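Local atomic coordinates of gala protein type 1, 3 or 4 (Legionella pneumophila subsp. pneumophila, PDB entry 4XA9), a protein that probably binds small GTPases and stimulates their GTP hydrolysis, using a scaffold of leucine-rich repeats. Residues I103-V108 against N125-V130; N220-A225 against I242-E247; L62-T67 against Q85-D90. All blocks are in the same frame, centred on the assembly; numbering follows the deposited sequence.

In the fold
Following the chain from the N terminus, interaction 3 comes first: 62-67, at the end of helix 57-63, meets 85-90, at the end of helix 80-87, closing a loop that holds strand 71-73. Interaction 1 closes the next around strand 119-121 and joins the starts of helices 104-113 and 129-135. Interaction 2 comes last, around strand 238-240, tying the approach to helix 224-230 to the final modelled residues. The three are in series, so none nests in or crosses another. Interactions 1 and 3 just touch, their centres 19 Å apart, whereas the centres of interactions 2 and 3 lie 45 Å apart on opposite sides of the chain's centre.

Interaction 1. Residues I103-V108 against N125-V130; sequences IGDEGV and NKITKV
Gly104 and Ile127 bring the two backbones closest, CA to CA 4.9 Å, where 103-108 enters helix 104-113 and the segment 125-130 leads into helix 129-135. Gly104 N donates to Asn125 O at 2.8 Å, and the positive phi of Gly104 is one that favours glycine. One residue on, a water accepts from Asp105 N and donates to Lys126 O, which continues the backbone link.

The Asn125 side chain holds 103-108 just before its helix. Its OD1 accepts from Ile103 N at 3.1 Å, with the donor 48° above the amide plane, and also from Asn101 N, while ND2 is held by Val98 O. Ile103 CG1 lies between its own N and carbonyl carbon (chi1 71°) and packs on Asn125 CG at 3.6 Å.

At the other end, the side chains of Asp105 and Thr128 cross at about a right angle. Thr128 N reaches the syn lone pair of Asp105 OD1 at 2.8 Å in an almost straight bond (177°). Asp105 OD2 is modelled 2.4 Å from Thr128 OG1; that hydroxyl donates to it, though so short a length is doubtful. The same OG1 accepts from Val130 N at 3.1 Å, which makes Thr128 the N-cap of helix 129-135. Through the bond to Thr128 N, Asp105 probably helps to place the capping residue.

The asparagine that knits adjacent loops and the isoleucine two residues after it fit the LxxLxLxxNxL consensus of a leucine-rich-repeat solenoid, with isoleucine in the last leucine position, here at the turn from strand to helix.

Interaction 2. Residues N220-A225 against I242-E247; sequences NQITAA and IGNPIE
Hydrogen bonding centres on one atom, Asn244 OD1, which takes two backbone N-H groups of the neighbouring loop. Asn220 N reaches it at 2.9 Å and Ile222 N at 3.1 Å. The donors come from opposite faces of the amide, 55° and 36° out of its plane, so the oxygen is clasped from both sides. Asn244 ND2 in turn donates to Leu241 O and Leu217 O, which fixes the rotation of the group. Pro245 is the centre of an inverse gamma turn, closed by Ile246 N donating to Asn244 O at 2.7 Å.

Two waters extend the polar link. One donates to both Asn220 O and Gly243 O; the other accepts from Ala224 N and Glu247 N, the latter belonging to a poorly ordered residue.

Van der Waals contact runs alongside the bonds. Pro245 CD rests 3.3 Å from Ile222 O, and toward the C-terminal end Ile246 CG2 packs on Ala224 CB at 3.9 Å. Ile242 packs on an aromatic side chain of another protein chain.

In the fold, 220-225 runs from strand 214-216 to helix 224-230, whose N-cap is Thr223: its OG1 accepts from Ala225 N at 3.2 Å and bonds to Asp200. Segment 242-247 follows strand 238-240, the outermost strand of the sheet within this chain, and the touching parts, 220-224 and 243-247, run 24° apart.

Interaction 3. Residues L62-T67 against Q85-D90; sequences LFVNKT and QWLSED
The carboxamide of Asn65 and the carboxylate of Asp90 are the flat groups that join these turns. Asn65 ND2 donates to Glu89 O at 3.1 Å, and this partner lies only 14° out of the amide plane. Seen from the acceptor, the donor stands 49° above the carbonyl plane of Glu89. The other end of the amide is held too, Asn65 OD1 accepting from Asn91 N. A third flat group, the indole of Trp86, carries Glu89 CG over one face, 4.2 Å above the plane and offset toward the rim; the Trp86 side chain also touches Val60 and Lys61 of helix 57-63.

Asp90 answers from its own side of the contact. Its CG stands anti to the backbone N (chi1 -171°). OD1 of the carboxylate accepts from Asn65 N at 2.8 Å, the donor meeting it nearly along the C-O bond. Asp90 OD2 accepts from His92 N and Ile93 N, so the group ties the facing turn to the chain that follows it. A water lies between Asp90 OD1 and Thr67 O.

Apolar contact is carried by Val64, whose two methyls divide the work. Val64 CG2 sits 3.7 Å from Trp86 O. It also meets Leu87 CD2 at 4.0 Å, the two side chains crossing at a slant. Val64 CG1 lies 3.7 Å from Asp90 CA, as the valine and aspartate side chains slide past each other in opposite directions.

The backbones come nearest at Asn65 and Asp90, CA to CA 5.4 Å. Val64 and Asn65 are the central pair of a type II turn from Phe63 to Lys66, facing a type I turn from Leu87 to Asp90. Stacked turns of this kind, each leading from a helix back to a parallel strand, belong to the coil-on-coil build of a helix-containing leucine-rich-repeat solenoid.

Interaction 1. Residues I103-V108 against N125-V130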
loop_
_atom_site.group_PDB
_atom_site.type_symbol
_atom_site.label_atom_id
_atom_site.label_comp_id
_atom_site.label_asym_id
_atom_site.label_seq_id
_atom_site.Cartn_x
_atom_site.Cartn_y
_atom_site.Cartn_z
ATOM N N ILE A 103 -9.708 -10.465 -7.783
ATOM C CA ILE A 103 -10.160 -10.838 -9.124
ATOM C C ILE A 103 -9.442 -12.088 -9.636
ATOM O O ILE A 103 -9.963 -12.790 -10.484
ATOM C CB ILE A 103 -9.974 -9.696 -10.151
ATOM C CG1 ILE A 103 -8.492 -9.485 -10.479
ATOM C CG2 ILE A 103 -10.630 -8.403 -9.657
ATOM C CD1 ILE A 103 -8.267 -8.511 -11.626
ATOM N N GLY A 104 -8.246 -12.358 -9.124
ATOM C CA GLY A 104 -7.548 -13.600 -9.429
ATOM C C GLY A 104 -7.055 -13.759 -10.859
ATOM O O GLY A 104 -7.130 -12.834 -11.661
ATOM N N ASP A 105 -6.543 -14.945 -11.178
ATOM C CA ASP A 105 -6.076 -15.226 -12.533
ATOM C C ASP A 105 -7.220 -15.217 -13.542
ATOM O O ASP A 105 -7.044 -14.786 -14.681
ATOM C CB ASP A 105 -5.335 -16.570 -12.586
ATOM C CG ASP A 105 -3.984 -16.509 -11.909
ATOM O OD1 ASP A 105 -3.416 -15.397 -11.831
ATOM O OD2 ASP A 105 -3.482 -17.562 -11.464
ATOM N N GLU A 106 -8.391 -15.682 -13.121
ATOM C CA GLU A 106 -9.549 -15.738 -14.006
ATOM C C GLU A 106 -10.067 -14.337 -14.312
ATOM O O GLU A 106 -10.518 -14.061 -15.422
ATOM C CB GLU A 106 -10.663 -16.585 -13.387
ATOM C CG GLU A 106 -10.321 -18.063 -13.235
ATOM C CD GLU A 106 -10.068 -18.761 -14.564
ATOM O OE1 GLU A 106 -10.726 -18.403 -15.567
ATOM O OE2 GLU A 106 -9.212 -19.670 -14.604
ATOM N N GLY A 107 -10.003 -13.453 -13.321
ATOM C CA GLY A 107 -10.451 -12.088 -13.510
ATOM C C GLY A 107 -9.548 -11.381 -14.494
ATOM O O GLY A 107 -10.005 -10.710 -15.416
ATOM N N VAL A 108 -8.248 -11.564 -14.316
ATOM C CA VAL A 108 -7.255 -10.893 -15.143
ATOM C C VAL A 108 -7.231 -11.477 -16.554
ATOM O O VAL A 108 -6.852 -10.804 -17.513
ATOM C CB VAL A 108 -5.856 -10.973 -14.480
ATOM C CG1 VAL A 108 -4.799 -11.542 -15.428
ATOM C CG2 VAL A 108 -5.459 -9.606 -13.962
ATOM N N ASN A 125 -4.328 -8.925 -5.908
ATOM C CA ASN A 125 -5.526 -9.545 -6.449
ATOM C C ASN A 125 -5.398 -11.056 -6.571
ATOM O O ASN A 125 -6.156 -11.684 -7.309
ATOM C CB ASN A 125 -5.870 -8.937 -7.815
ATOM C CG ASN A 125 -6.920 -7.840 -7.721
ATOM O OD1 ASN A 125 -7.952 -8.004 -7.059
ATOM N ND2 ASN A 125 -6.663 -6.715 -8.382
ATOM N N LYS A 126 -4.445 -11.627 -5.835
ATOM C CA LYS A 126 -4.115 -13.051 -5.940
ATOM C C LYS A 126 -3.766 -13.445 -7.374
ATOM O O LYS A 126 -4.037 -14.568 -7.806
ATOM C CB LYS A 126 -5.267 -13.920 -5.422
ATOM C CG LYS A 126 -5.663 -13.616 -3.986
ATOM C CD LYS A 126 -6.819 -14.493 -3.513
ATOM C CE LYS A 126 -7.881 -13.664 -2.786
ATOM N NZ LYS A 126 -7.394 -12.295 -2.410
ATOM N N ILE A 127 -3.161 -12.522 -8.112
ATOM C CA ILE A 127 -2.703 -12.829 -9.461
ATOM C C ILE A 127 -1.395 -13.612 -9.373
ATOM O O ILE A 127 -0.492 -13.242 -8.633
ATOM C CB ILE A 127 -2.523 -11.550 -10.298
ATOM C CG1 ILE A 127 -3.844 -10.767 -10.326
ATOM C CG2 ILE A 127 -2.034 -11.887 -11.710
ATOM C CD1 ILE A 127 -3.730 -9.366 -10.895
ATOM N N THR A 128 -1.312 -14.713 -10.105
ATOM C CA THR A 128 -0.122 -15.554 -10.074
ATOM C C THR A 128 0.611 -15.484 -11.402
ATOM O O THR A 128 0.264 -14.673 -12.261
ATOM C CB THR A 128 -0.473 -17.021 -9.773
ATOM O OG1 THR A 128 -1.108 -17.611 -10.919
ATOM C CG2 THR A 128 -1.407 -17.102 -8.564
ATOM N N LYS A 129 1.617 -16.341 -11.571
ATOM C CA LYS A 129 2.328 -16.447 -12.844
ATOM C C LYS A 129 1.377 -16.798 -13.994
ATOM O O LYS A 129 1.652 -16.488 -15.155
ATOM C CB LYS A 129 3.444 -17.497 -12.753
ATOM C CG LYS A 129 2.963 -18.899 -12.372
ATOM C CD LYS A 129 4.143 -19.848 -12.178
ATOM C CE LYS A 129 3.678 -21.266 -11.884
ATOM N NZ LYS A 129 2.863 -21.351 -10.644
ATOM N N VAL A 130 0.266 -17.456 -13.674
ATOM C CA VAL A 130 -0.713 -17.818 -14.697
ATOM C C VAL A 130 -1.394 -16.561 -15.243
ATOM O O VAL A 130 -1.531 -16.394 -16.454
ATOM C CB VAL A 130 -1.775 -18.802 -14.154
ATOM C CG1 VAL A 130 -2.842 -19.061 -15.204
ATOM C CG2 VAL A 130 -1.121 -20.114 -13.739
HETATM O O HOH W 1 -5.753 -16.621 -8.924
#

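Interaction 2. Residues N220-A225 against I242-E247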
loop_
_atom_site.group_PDB
_atom_site.type_symbol
_atom_site.label_atom_id
_atom_site.label_comp_id
_atom_site.label_asym_id
_atom_site.label_seq_id
_atom_site.Cartn_x
_atom_site.Cartn_y
_atom_site.Cartn_z
ATOM N N ASN A 220 15.661 -4.270 -2.053
ATOM C CA ASN A 220 16.064 -5.570 -2.546
ATOM C C ASN A 220 17.353 -5.967 -1.831
ATOM O O ASN A 220 17.536 -5.613 -0.666
ATOM C CB ASN A 220 16.234 -5.555 -4.067
ATOM C CG ASN A 220 14.898 -5.631 -4.805
ATOM O OD1 ASN A 220 14.292 -6.695 -4.881
ATOM N ND2 ASN A 220 14.457 -4.517 -5.374
ATOM N N GLN A 221 18.243 -6.681 -2.517
ATOM C CA GLN A 221 19.487 -7.145 -1.902
ATOM C C GLN A 221 20.711 -6.519 -2.578
ATOM O O GLN A 221 21.822 -7.034 -2.476
ATOM C CB GLN A 221 19.584 -8.671 -1.977
ATOM C CG GLN A 221 18.418 -9.414 -1.348
ATOM C CD GLN A 221 18.483 -10.913 -1.607
ATOM O OE1 GLN A 221 19.560 -11.478 -1.813
ATOM N NE2 GLN A 221 17.322 -11.561 -1.616
ATOM N N ILE A 222 20.498 -5.413 -3.279
ATOM C CA ILE A 222 21.559 -4.786 -4.056
ATOM C C ILE A 222 22.587 -4.143 -3.118
ATOM O O ILE A 222 22.218 -3.546 -2.109
ATOM C CB ILE A 222 20.960 -3.756 -5.035
ATOM C CG1 ILE A 222 20.000 -4.469 -5.994
ATOM C CG2 ILE A 222 22.044 -3.004 -5.794
ATOM C CD1 ILE A 222 19.218 -3.536 -6.906
ATOM N N THR A 223 23.874 -4.296 -3.430
ATOM C CA THR A 223 24.923 -3.712 -2.597
ATOM C C THR A 223 25.488 -2.460 -3.261
ATOM O O THR A 223 24.972 -2.010 -4.279
ATOM C CB THR A 223 26.072 -4.709 -2.333
ATOM O OG1 THR A 223 26.864 -4.864 -3.519
ATOM C CG2 THR A 223 25.523 -6.063 -1.906
ATOM N N ALA A 224 26.548 -1.898 -2.681
ATOM C CA ALA A 224 27.182 -0.712 -3.251
ATOM C C ALA A 224 27.801 -1.014 -4.614
ATOM O O ALA A 224 27.936 -0.124 -5.452
ATOM C CB ALA A 224 28.235 -0.161 -2.305
ATOM N N ALA A 225 28.178 -2.270 -4.828
ATOM C CA ALA A 225 28.752 -2.688 -6.100
ATOM C C ALA A 225 27.699 -2.591 -7.196
ATOM O O ALA A 225 27.962 -2.061 -8.276
ATOM C CB ALA A 225 29.302 -4.108 -6.003
ATOM N N ILE A 242 16.650 3.103 -2.393
ATOM C CA ILE A 242 16.372 3.206 -0.962
ATOM C C ILE A 242 16.064 1.846 -0.342
ATOM O O ILE A 242 15.271 1.080 -0.885
ATOM C CB ILE A 242 15.178 4.154 -0.692
ATOM C CG1 ILE A 242 15.541 5.598 -1.052
ATOM C CG2 ILE A 242 14.704 4.041 0.762
ATOM C CD1 ILE A 242 14.391 6.571 -0.888
ATOM N N GLY A 243 16.695 1.535 0.784
ATOM C CA GLY A 243 16.340 0.332 1.514
ATOM C C GLY A 243 17.157 -0.899 1.172
ATOM O O GLY A 243 16.987 -1.951 1.792
ATOM N N ASN A 244 18.037 -0.776 0.183
ATOM C CA ASN A 244 19.010 -1.828 -0.118
ATOM C C ASN A 244 20.198 -1.775 0.840
ATOM O O ASN A 244 20.544 -0.701 1.341
ATOM C CB ASN A 244 19.517 -1.714 -1.562
ATOM C CG ASN A 244 18.474 -2.102 -2.578
ATOM O OD1 ASN A 244 18.247 -3.286 -2.824
ATOM N ND2 ASN A 244 17.838 -1.105 -3.188
ATOM N N PRO A 245 20.835 -2.933 1.093
ATOM C CA PRO A 245 22.013 -2.969 1.971
ATOM C C PRO A 245 23.250 -2.381 1.291
ATOM O O PRO A 245 24.187 -3.105 0.952
ATOM C CB PRO A 245 22.198 -4.463 2.247
ATOM C CG PRO A 245 21.635 -5.136 1.037
ATOM C CD PRO A 245 20.469 -4.275 0.601
ATOM N N ILE A 246 23.242 -1.070 1.096
ATOM C CA ILE A 246 24.333 -0.376 0.423
ATOM C C ILE A 246 25.347 0.175 1.432
ATOM O O ILE A 246 24.964 0.790 2.422
ATOM C CB ILE A 246 23.788 0.772 -0.453
ATOM C CG1 ILE A 246 22.819 0.217 -1.506
ATOM C CG2 ILE A 246 24.927 1.564 -1.087
ATOM C CD1 ILE A 246 22.189 1.271 -2.403
ATOM N N GLU A 247 26.631 -0.058 1.165
ATOM C CA GLU A 247 27.731 0.357 2.042
ATOM C C GLU A 247 27.654 -0.320 3.403
ATOM O O GLU A 247 28.511 -1.135 3.743
ATOM C CB GLU A 247 27.753 1.878 2.218
ATOM C CG GLU A 247 28.008 2.647 0.938
ATOM C CD GLU A 247 27.791 4.137 1.104
ATOM O OE1 GLU A 247 27.597 4.585 2.255
ATOM O OE2 GLU A 247 27.815 4.860 0.085
HETATM O O HOH W 2 16.224 -4.661 1.665
HETATM O O HOH W 3 27.555 -2.465 -0.093
#

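Interaction 3. Residues L62-T67 against Q85-D90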
loop_
_atom_site.group_PDB
_atom_site.type_symbol
_atom_site.label_atom_id
_atom_site.label_comp_id
_atom_site.label_asym_id
_atom_site.label_seq_id
_atom_site.Cartn_x
_atom_site.Cartn_y
_atom_site.Cartn_z
ATOM N N LEU A 62 -24.489 -3.796 -13.246
ATOM C CA LEU A 62 -25.406 -2.664 -13.287
ATOM C C LEU A 62 -24.716 -1.410 -13.776
ATOM O O LEU A 62 -25.367 -0.421 -14.108
ATOM C CB LEU A 62 -26.009 -2.422 -11.901
ATOM C CG LEU A 62 -26.888 -3.574 -11.415
ATOM C CD1 LEU A 62 -27.392 -3.332 -10.004
ATOM C CD2 LEU A 62 -28.055 -3.756 -12.378
ATOM N N PHE A 63 -23.389 -1.444 -13.816
ATOM C CA PHE A 63 -22.631 -0.264 -14.195
ATOM C C PHE A 63 -22.164 -0.290 -15.643
ATOM O O PHE A 63 -22.166 0.736 -16.325
ATOM C CB PHE A 63 -21.414 -0.097 -13.284
ATOM C CG PHE A 63 -20.527 1.038 -13.684
ATOM C CD1 PHE A 63 -20.848 2.337 -13.318
ATOM C CD2 PHE A 63 -19.382 0.815 -14.429
ATOM C CE1 PHE A 63 -20.047 3.393 -13.687
ATOM C CE2 PHE A 63 -18.570 1.871 -14.807
ATOM C CZ PHE A 63 -18.902 3.161 -14.438
ATOM N N VAL A 64 -21.743 -1.462 -16.102
ATOM C CA VAL A 64 -21.036 -1.571 -17.376
ATOM C C VAL A 64 -21.880 -1.133 -18.573
ATOM O O VAL A 64 -23.058 -1.497 -18.693
ATOM C CB VAL A 64 -20.523 -3.007 -17.574
ATOM C CG1 VAL A 64 -20.103 -3.249 -19.015
ATOM C CG2 VAL A 64 -19.340 -3.255 -16.630
ATOM N N ASN A 65 -21.265 -0.314 -19.430
ATOM C CA ASN A 65 -21.893 0.209 -20.644
ATOM C C ASN A 65 -23.146 1.045 -20.372
ATOM O O ASN A 65 -24.034 1.141 -21.219
ATOM C CB ASN A 65 -22.214 -0.944 -21.603
ATOM C CG ASN A 65 -20.959 -1.551 -22.206
ATOM O OD1 ASN A 65 -20.046 -0.829 -22.600
ATOM N ND2 ASN A 65 -20.893 -2.880 -22.248
ATOM N N LYS A 66 -23.199 1.663 -19.194
ATOM C CA LYS A 66 -24.286 2.575 -18.843
ATOM C C LYS A 66 -23.885 4.022 -19.096
ATOM O O LYS A 66 -24.730 4.876 -19.335
ATOM C CB LYS A 66 -24.681 2.413 -17.370
ATOM C CG LYS A 66 -25.395 1.122 -17.049
ATOM C CD LYS A 66 -26.881 1.255 -17.330
ATOM C CE LYS A 66 -27.602 -0.076 -17.166
ATOM N NZ LYS A 66 -27.533 -0.591 -15.774
ATOM N N THR A 67 -22.585 4.285 -19.013
ATOM C CA THR A 67 -22.065 5.647 -19.000
ATOM C C THR A 67 -20.870 5.786 -19.941
ATOM O O THR A 67 -20.412 4.803 -20.518
ATOM C CB THR A 67 -21.616 6.067 -17.582
ATOM O OG1 THR A 67 -20.373 5.428 -17.265
ATOM C CG2 THR A 67 -22.657 5.668 -16.538
ATOM N N GLN A 85 -14.493 -9.930 -15.073
ATOM C CA GLN A 85 -14.931 -10.457 -16.359
ATOM C C GLN A 85 -15.895 -9.487 -17.042
ATOM O O GLN A 85 -15.817 -9.251 -18.250
ATOM C CB GLN A 85 -15.586 -11.829 -16.178
ATOM C CG GLN A 85 -14.592 -12.939 -15.861
ATOM C CD GLN A 85 -15.269 -14.254 -15.526
ATOM O OE1 GLN A 85 -16.451 -14.449 -15.815
ATOM N NE2 GLN A 85 -14.524 -15.161 -14.902
ATOM N N TRP A 86 -16.784 -8.930 -16.250
ATOM C CA TRP A 86 -17.772 -8.005 -16.729
ATOM C C TRP A 86 -17.217 -6.669 -17.158
ATOM O O TRP A 86 -17.565 -6.160 -18.161
ATOM C CB TRP A 86 -19.018 -7.948 -15.829
ATOM C CG TRP A 86 -19.879 -8.974 -16.386
ATOM C CD1 TRP A 86 -19.834 -10.293 -16.110
ATOM C CD2 TRP A 86 -20.775 -8.820 -17.502
ATOM N NE1 TRP A 86 -20.670 -10.961 -16.936
ATOM C CE2 TRP A 86 -21.286 -10.086 -17.787
ATOM C CE3 TRP A 86 -21.224 -7.719 -18.245
ATOM C CZ2 TRP A 86 -22.226 -10.310 -18.811
ATOM C CZ3 TRP A 86 -22.174 -7.927 -19.249
ATOM C CH2 TRP A 86 -22.651 -9.215 -19.535
ATOM N N LEU A 87 -16.337 -6.136 -16.352
ATOM C CA LEU A 87 -15.655 -4.899 -16.695
ATOM C C LEU A 87 -14.945 -5.029 -18.041
ATOM O O LEU A 87 -14.801 -4.050 -18.771
ATOM C CB LEU A 87 -14.651 -4.516 -15.605
ATOM C CG LEU A 87 -15.239 -3.903 -14.333
ATOM C CD1 LEU A 87 -14.145 -3.671 -13.289
ATOM C CD2 LEU A 87 -15.940 -2.603 -14.668
ATOM N N SER A 88 -14.515 -6.243 -18.380
ATOM C CA SER A 88 -13.769 -6.441 -19.619
ATOM C C SER A 88 -14.677 -6.234 -20.824
ATOM O O SER A 88 -14.201 -6.105 -21.953
ATOM C CB SER A 88 -13.131 -7.833 -19.669
ATOM O OG SER A 88 -14.101 -8.844 -19.880
ATOM N N GLU A 89 -15.986 -6.187 -20.573
ATOM C CA GLU A 89 -16.971 -5.983 -21.626
ATOM C C GLU A 89 -17.311 -4.506 -21.815
ATOM O O GLU A 89 -18.066 -4.147 -22.727
ATOM C CB GLU A 89 -18.254 -6.761 -21.319
ATOM C CG GLU A 89 -18.050 -8.226 -20.956
ATOM C CD GLU A 89 -17.535 -9.056 -22.113
ATOM O OE1 GLU A 89 -17.667 -8.612 -23.272
ATOM O OE2 GLU A 89 -16.996 -10.156 -21.859
ATOM N N ASP A 90 -16.777 -3.644 -20.954
ATOM C CA ASP A 90 -17.131 -2.236 -21.053
ATOM C C ASP A 90 -16.471 -1.588 -22.249
ATOM O O ASP A 90 -15.293 -1.810 -22.524
ATOM C CB ASP A 90 -16.764 -1.465 -19.790
ATOM C CG ASP A 90 -17.329 -0.055 -19.806
ATOM O OD1 ASP A 90 -18.488 0.135 -19.371
ATOM O OD2 ASP A 90 -16.623 0.861 -20.267
HETATM O O HOH W 4 -19.161 2.117 -21.286
#